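Local coordinates for protein dephospho-CoA kinase (Legionella pneumophila subsp. pneumophila, PDB 4TTR) that probably catalyses the last step of coenzyme A biosynthesis, the ATP-dependent phosphorylation of the 3'-hydroxyl group of dephospho-CoA, at residues G20-I25 with I124-L129; G40-Y45 with V116-Y121. One frame throughout, in Å; residues are numbered along the deposited sequence.

Contact 1. Residues G20-I25 with I124-L129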
loop_
_atom_site.group_PDB
_atom_site.type_symbol
_atom_site.label_atom_id
_atom_site.label_comp_id
_atom_site.label_asym_id
_atom_site.label_seq_id
_atom_site.Cartn_x
_atom_site.Cartn_y
_atom_site.Cartn_z
ATOM N N GLY A 20 9.915 0.692 -2.248
ATOM C CA GLY A 20 8.555 0.220 -2.080
ATOM C C GLY A 20 8.108 0.367 -0.641
ATOM O O GLY A 20 8.780 -0.114 0.268
ATOM N N LEU A 21 6.982 1.045 -0.437
ATOM C CA LEU A 21 6.398 1.200 0.891
ATOM C C LEU A 21 5.227 0.240 1.086
ATOM O O LEU A 21 4.224 0.311 0.373
ATOM C CB LEU A 21 5.939 2.644 1.111
ATOM C CG LEU A 21 5.147 2.909 2.397
ATOM C CD1 LEU A 21 5.983 2.603 3.623
ATOM C CD2 LEU A 21 4.649 4.340 2.439
ATOM N N THR A 22 5.373 -0.661 2.049
ATOM C CA THR A 22 4.323 -1.606 2.400
ATOM C C THR A 22 4.038 -1.515 3.889
ATOM O O THR A 22 4.834 -0.975 4.652
ATOM C CB THR A 22 4.710 -3.058 2.052
ATOM O OG1 THR A 22 5.862 -3.454 2.810
ATOM C CG2 THR A 22 5.013 -3.191 0.583
ATOM N N GLY A 23 2.899 -2.048 4.305
ATOM C CA GLY A 23 2.567 -2.069 5.712
ATOM C C GLY A 23 1.467 -3.057 6.008
ATOM O O GLY A 23 0.596 -3.287 5.169
ATOM N N ASN A 24 1.504 -3.651 7.198
ATOM C CA ASN A 24 0.424 -4.527 7.603
ATOM C C ASN A 24 -0.763 -3.673 8.026
ATOM O O ASN A 24 -0.803 -2.469 7.776
ATOM C CB ASN A 24 0.862 -5.503 8.715
ATOM C CG ASN A 24 1.214 -4.815 10.032
ATOM O OD1 ASN A 24 1.031 -3.617 10.205
ATOM N ND2 ASN A 24 1.715 -5.600 10.979
ATOM N N ILE A 25 -1.722 -4.295 8.683
ATOM C CA ILE A 25 -3.014 -3.674 8.891
ATOM C C ILE A 25 -2.919 -2.663 10.029
ATOM O O ILE A 25 -2.376 -2.962 11.095
ATOM C CB ILE A 25 -4.081 -4.756 9.161
ATOM C CG1 ILE A 25 -4.250 -5.626 7.911
ATOM C CG2 ILE A 25 -5.422 -4.141 9.519
ATOM C CD1 ILE A 25 -3.127 -6.660 7.658
ATOM N N ILE A 124 7.214 4.408 -3.546
ATOM C CA ILE A 124 6.038 3.825 -4.181
ATOM C C ILE A 124 5.243 3.015 -3.157
ATOM O O ILE A 124 5.680 1.949 -2.724
ATOM C CB ILE A 124 6.420 2.912 -5.367
ATOM C CG1 ILE A 124 7.386 3.630 -6.316
ATOM C CG2 ILE A 124 5.168 2.470 -6.113
ATOM C CD1 ILE A 124 7.919 2.759 -7.439
ATOM N N GLU A 125 4.086 3.533 -2.763
ATOM C CA GLU A 125 3.206 2.819 -1.844
ATOM C C GLU A 125 2.486 1.697 -2.579
ATOM O O GLU A 125 1.753 1.946 -3.536
ATOM C CB GLU A 125 2.194 3.771 -1.209
ATOM C CG GLU A 125 1.385 3.139 -0.087
ATOM C CD GLU A 125 0.315 4.064 0.461
ATOM O OE1 GLU A 125 -0.871 3.672 0.453
ATOM O OE2 GLU A 125 0.660 5.178 0.909
ATOM N N ILE A 126 2.701 0.468 -2.115
ATOM C CA ILE A 126 2.210 -0.730 -2.785
ATOM C C ILE A 126 1.550 -1.660 -1.761
ATOM O O ILE A 126 1.703 -1.454 -0.557
ATOM C CB ILE A 126 3.364 -1.447 -3.523
ATOM C CG1 ILE A 126 4.471 -1.833 -2.538
ATOM C CG2 ILE A 126 3.908 -0.545 -4.616
ATOM C CD1 ILE A 126 5.699 -2.452 -3.182
ATOM N N PRO A 127 0.796 -2.676 -2.227
ATOM C CA PRO A 127 0.122 -3.547 -1.253
ATOM C C PRO A 127 1.071 -4.477 -0.498
ATOM O O PRO A 127 2.169 -4.764 -0.974
ATOM C CB PRO A 127 -0.852 -4.358 -2.118
ATOM C CG PRO A 127 -0.261 -4.343 -3.472
ATOM C CD PRO A 127 0.412 -3.007 -3.612
ATOM N N LEU A 128 0.628 -4.942 0.668
ATOM C CA LEU A 128 1.431 -5.805 1.533
ATOM C C LEU A 128 1.961 -7.037 0.800
ATOM O O LEU A 128 3.153 -7.350 0.870
ATOM C CB LEU A 128 0.595 -6.234 2.743
ATOM C CG LEU A 128 1.206 -7.253 3.709
ATOM C CD1 LEU A 128 2.442 -6.686 4.393
ATOM C CD2 LEU A 128 0.166 -7.682 4.734
ATOM N N LEU A 129 1.065 -7.729 0.101
ATOM C CA LEU A 129 1.411 -8.939 -0.638
ATOM C C LEU A 129 1.612 -8.639 -2.120
ATOM O O LEU A 129 1.041 -9.310 -2.981
ATOM C CB LEU A 129 0.320 -9.996 -0.469
ATOM C CG LEU A 129 0.003 -10.414 0.964
ATOM C CD1 LEU A 129 -1.285 -11.216 0.981
ATOM C CD2 LEU A 129 1.148 -11.217 1.558
HETATM O O HOH W 1 5.713 -6.399 1.953
HETATM O O HOH W 2 1.092 -2.360 1.758
#

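Contact 2. Residues G40-Y45 with V116-Y121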
loop_
_atom_site.group_PDB
_atom_site.type_symbol
_atom_site.label_atom_id
_atom_site.label_comp_id
_atom_site.label_asym_id
_atom_site.label_seq_id
_atom_site.Cartn_x
_atom_site.Cartn_y
_atom_site.Cartn_z
ATOM N N GLY A 40 10.227 16.156 1.171
ATOM C CA GLY A 40 10.456 16.521 -0.212
ATOM C C GLY A 40 10.590 15.331 -1.139
ATOM O O GLY A 40 11.052 15.476 -2.272
ATOM N N ILE A 41 10.195 14.154 -0.668
ATOM C CA ILE A 41 10.267 12.950 -1.487
ATOM C C ILE A 41 8.975 12.752 -2.272
ATOM O O ILE A 41 7.879 12.879 -1.726
ATOM C CB ILE A 41 10.540 11.694 -0.633
ATOM C CG1 ILE A 41 11.854 11.849 0.138
ATOM C CG2 ILE A 41 10.583 10.441 -1.507
ATOM C CD1 ILE A 41 13.082 12.124 -0.739
ATOM N N ASN A 42 9.121 12.443 -3.556
ATOM C CA ASN A 42 7.988 12.104 -4.407
ATOM C C ASN A 42 7.408 10.754 -4.000
ATOM O O ASN A 42 8.108 9.742 -4.020
ATOM C CB ASN A 42 8.407 12.066 -5.881
ATOM C CG ASN A 42 8.639 13.455 -6.480
ATOM O OD1 ASN A 42 8.597 13.615 -7.698
ATOM N ND2 ASN A 42 8.885 14.454 -5.635
ATOM N N VAL A 43 6.133 10.744 -3.629
ATOM C CA VAL A 43 5.455 9.510 -3.255
ATOM C C VAL A 43 4.412 9.148 -4.306
ATOM O O VAL A 43 3.506 9.929 -4.584
ATOM C CB VAL A 43 4.779 9.626 -1.879
ATOM C CG1 VAL A 43 4.135 8.302 -1.487
ATOM C CG2 VAL A 43 5.792 10.055 -0.830
ATOM N N ILE A 44 4.560 7.966 -4.892
ATOM C CA ILE A 44 3.581 7.444 -5.835
ATOM C C ILE A 44 2.650 6.481 -5.100
ATOM O O ILE A 44 3.097 5.479 -4.538
ATOM C CB ILE A 44 4.259 6.731 -7.023
ATOM C CG1 ILE A 44 5.189 7.704 -7.759
ATOM C CG2 ILE A 44 3.210 6.183 -7.985
ATOM C CD1 ILE A 44 6.072 7.056 -8.805
ATOM N N TYR A 45 1.359 6.803 -5.098
ATOM C CA TYR A 45 0.356 5.996 -4.408
ATOM C C TYR A 45 -0.373 5.067 -5.370
ATOM O O TYR A 45 -1.271 5.497 -6.092
ATOM C CB TYR A 45 -0.660 6.895 -3.704
ATOM C CG TYR A 45 -0.057 7.796 -2.654
ATOM C CD1 TYR A 45 0.131 7.350 -1.351
ATOM C CD2 TYR A 45 0.323 9.095 -2.963
ATOM C CE1 TYR A 45 0.684 8.174 -0.386
ATOM C CE2 TYR A 45 0.874 9.926 -2.007
ATOM C CZ TYR A 45 1.053 9.462 -0.721
ATOM O OH TYR A 45 1.605 10.292 0.229
ATOM N N VAL A 116 9.047 11.950 -14.411
ATOM C CA VAL A 116 9.052 13.336 -13.963
ATOM C C VAL A 116 9.354 13.449 -12.465
ATOM O O VAL A 116 9.014 14.446 -11.832
ATOM C CB VAL A 116 7.702 14.023 -14.278
ATOM C CG1 VAL A 116 7.453 14.022 -15.789
ATOM C CG2 VAL A 116 6.554 13.345 -13.544
ATOM N N CYS A 117 10.000 12.431 -11.905
ATOM C CA CYS A 117 10.381 12.459 -10.494
ATOM C C CYS A 117 11.437 13.533 -10.238
ATOM O O CYS A 117 12.481 13.557 -10.889
ATOM C CB CYS A 117 10.903 11.091 -10.048
ATOM S SG CYS A 117 11.441 11.029 -8.317
ATOM N N THR A 118 11.153 14.417 -9.286
ATOM C CA THR A 118 12.018 15.558 -8.998
ATOM C C THR A 118 12.856 15.365 -7.732
ATOM O O THR A 118 13.651 16.234 -7.378
ATOM C CB THR A 118 11.188 16.845 -8.841
ATOM O OG1 THR A 118 10.136 16.620 -7.895
ATOM C CG2 THR A 118 10.580 17.263 -10.181
ATOM N N SER A 119 12.672 14.236 -7.053
ATOM C CA SER A 119 13.377 13.969 -5.803
ATOM C C SER A 119 14.538 12.993 -6.024
ATOM O O SER A 119 14.582 12.310 -7.047
ATOM C CB SER A 119 12.403 13.426 -4.752
ATOM O OG SER A 119 11.731 12.267 -5.212
ATOM N N PRO A 120 15.489 12.936 -5.070
ATOM C CA PRO A 120 16.683 12.088 -5.204
ATOM C C PRO A 120 16.356 10.599 -5.251
ATOM O O PRO A 120 17.090 9.819 -5.859
ATOM C CB PRO A 120 17.500 12.423 -3.947
ATOM C CG PRO A 120 16.959 13.715 -3.457
ATOM C CD PRO A 120 15.519 13.724 -3.826
ATOM N N TYR A 121 15.278 10.209 -4.581
ATOM C CA TYR A 121 14.743 8.863 -4.707
ATOM C C TYR A 121 13.229 8.965 -4.616
ATOM O O TYR A 121 12.700 10.006 -4.219
ATOM C CB TYR A 121 15.306 7.927 -3.632
ATOM C CG TYR A 121 14.861 8.263 -2.228
ATOM C CD1 TYR A 121 15.595 9.140 -1.438
ATOM C CD2 TYR A 121 13.708 7.707 -1.694
ATOM C CE1 TYR A 121 15.192 9.456 -0.163
ATOM C CE2 TYR A 121 13.297 8.018 -0.417
ATOM C CZ TYR A 121 14.041 8.894 0.344
ATOM O OH TYR A 121 13.643 9.209 1.619
#

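Contact 1. Residues G20-I25 with I124-L129
T22 and I126 press their side chains together just where two neighbouring parallel strands part. T22 CG2 lies 3.4 Å from I126 CG1, tighter than usual for two carbons. I126 CG1 sits between its own backbone N and carbonyl carbon (chi1 59°), and CD1 continues past the methyl of T22 to 4.1 Å from G20 CA; G20, having no side chain, leaves room for CD1 here. On the side of the sheet that carries L21 and E125, helix 29-38 packs over both. The strands themselves are joined by two nearly straight bonds, L21 N to I124 O at 2.8 Å and I126 N to L21 O at 2.9 Å. Beyond I126 the chain swings away, and L128, its CG anti to the backbone N (chi1 174°), returns to lay CB and CD1 against the G23 carbonyl. Water fills the fork: one molecule links G23 N to I126 O, another T22 OG1 to L128 O, and T22 OG1 also hydrogen-bonds L142 O of strand 140-145. Direct pairing with 124-129 thus ends at L21; from T22 onward bridging waters and L128 take over as the strand enters the P-loop, where butanediol is bound in this structure, while strand 140-145 still pairs with T22 and N24.

Contact 2. Residues G40-Y45 with V116-Y121
N42 grips a loop that has no regular structure, using its backbone N-H and both ends of its amide. Its OD1 receives T118 N at 3.1 Å, the donor standing well above the carbonyl plane (52°), while ND2 reaches T118 OG1 in a weak bond of 3.4 Å. N42 CG lies anti to the carbonyl carbon (chi1 -74°), toward the loop on the side of the backbone N. That N-H meanwhile points almost straight at S119 OG, 3.1 Å away, and the same hydroxyl donates from S119 OG to Y121 O at 2.7 Å, so one oxygen ties edge strand and loop together. In the five-stranded parallel sheet of this P-loop kinase, 42-45 is an outer strand entered from helix 29-38 through a Schellman motif with G40 at C-prime, and 116-121 leads from helix 92-115 into the adjacent strand 122-125. Next to the polar grip, I41 and Y121 cross at about a right angle. I41 CD1 stands over one face of the ring in a CH-pi contact, 3.8 Å from the Y121 centroid and displaced toward CE1 and CZ. Helix 192-213 closes in here, H204 bonding the phenol OH and Y207 meeting the ring edge-to-face.

Both contacts involve strand 122-125 or the loop leading into it, and they show how one sheet is held differently at its middle and its margin. Contact 1 is buried near the centre of the chain, at the C-terminal ends of two inner strands, where main-chain bonds, aliphatic packing and bridging waters prevail. Contact 2, with its centre about 17 Å from that of contact 1, is partly exposed, where the chain enters the outer strand; side-chain amide and hydroxyl groups do much of the bonding there, beside the CH-pi contact of I41 with Y121. Strand pairing connects the two, E125 N lying 2.8 Å from I44 O in a probable hydrogen bond. Along the chain, contact 2 nests within the loop that contact 1 closes.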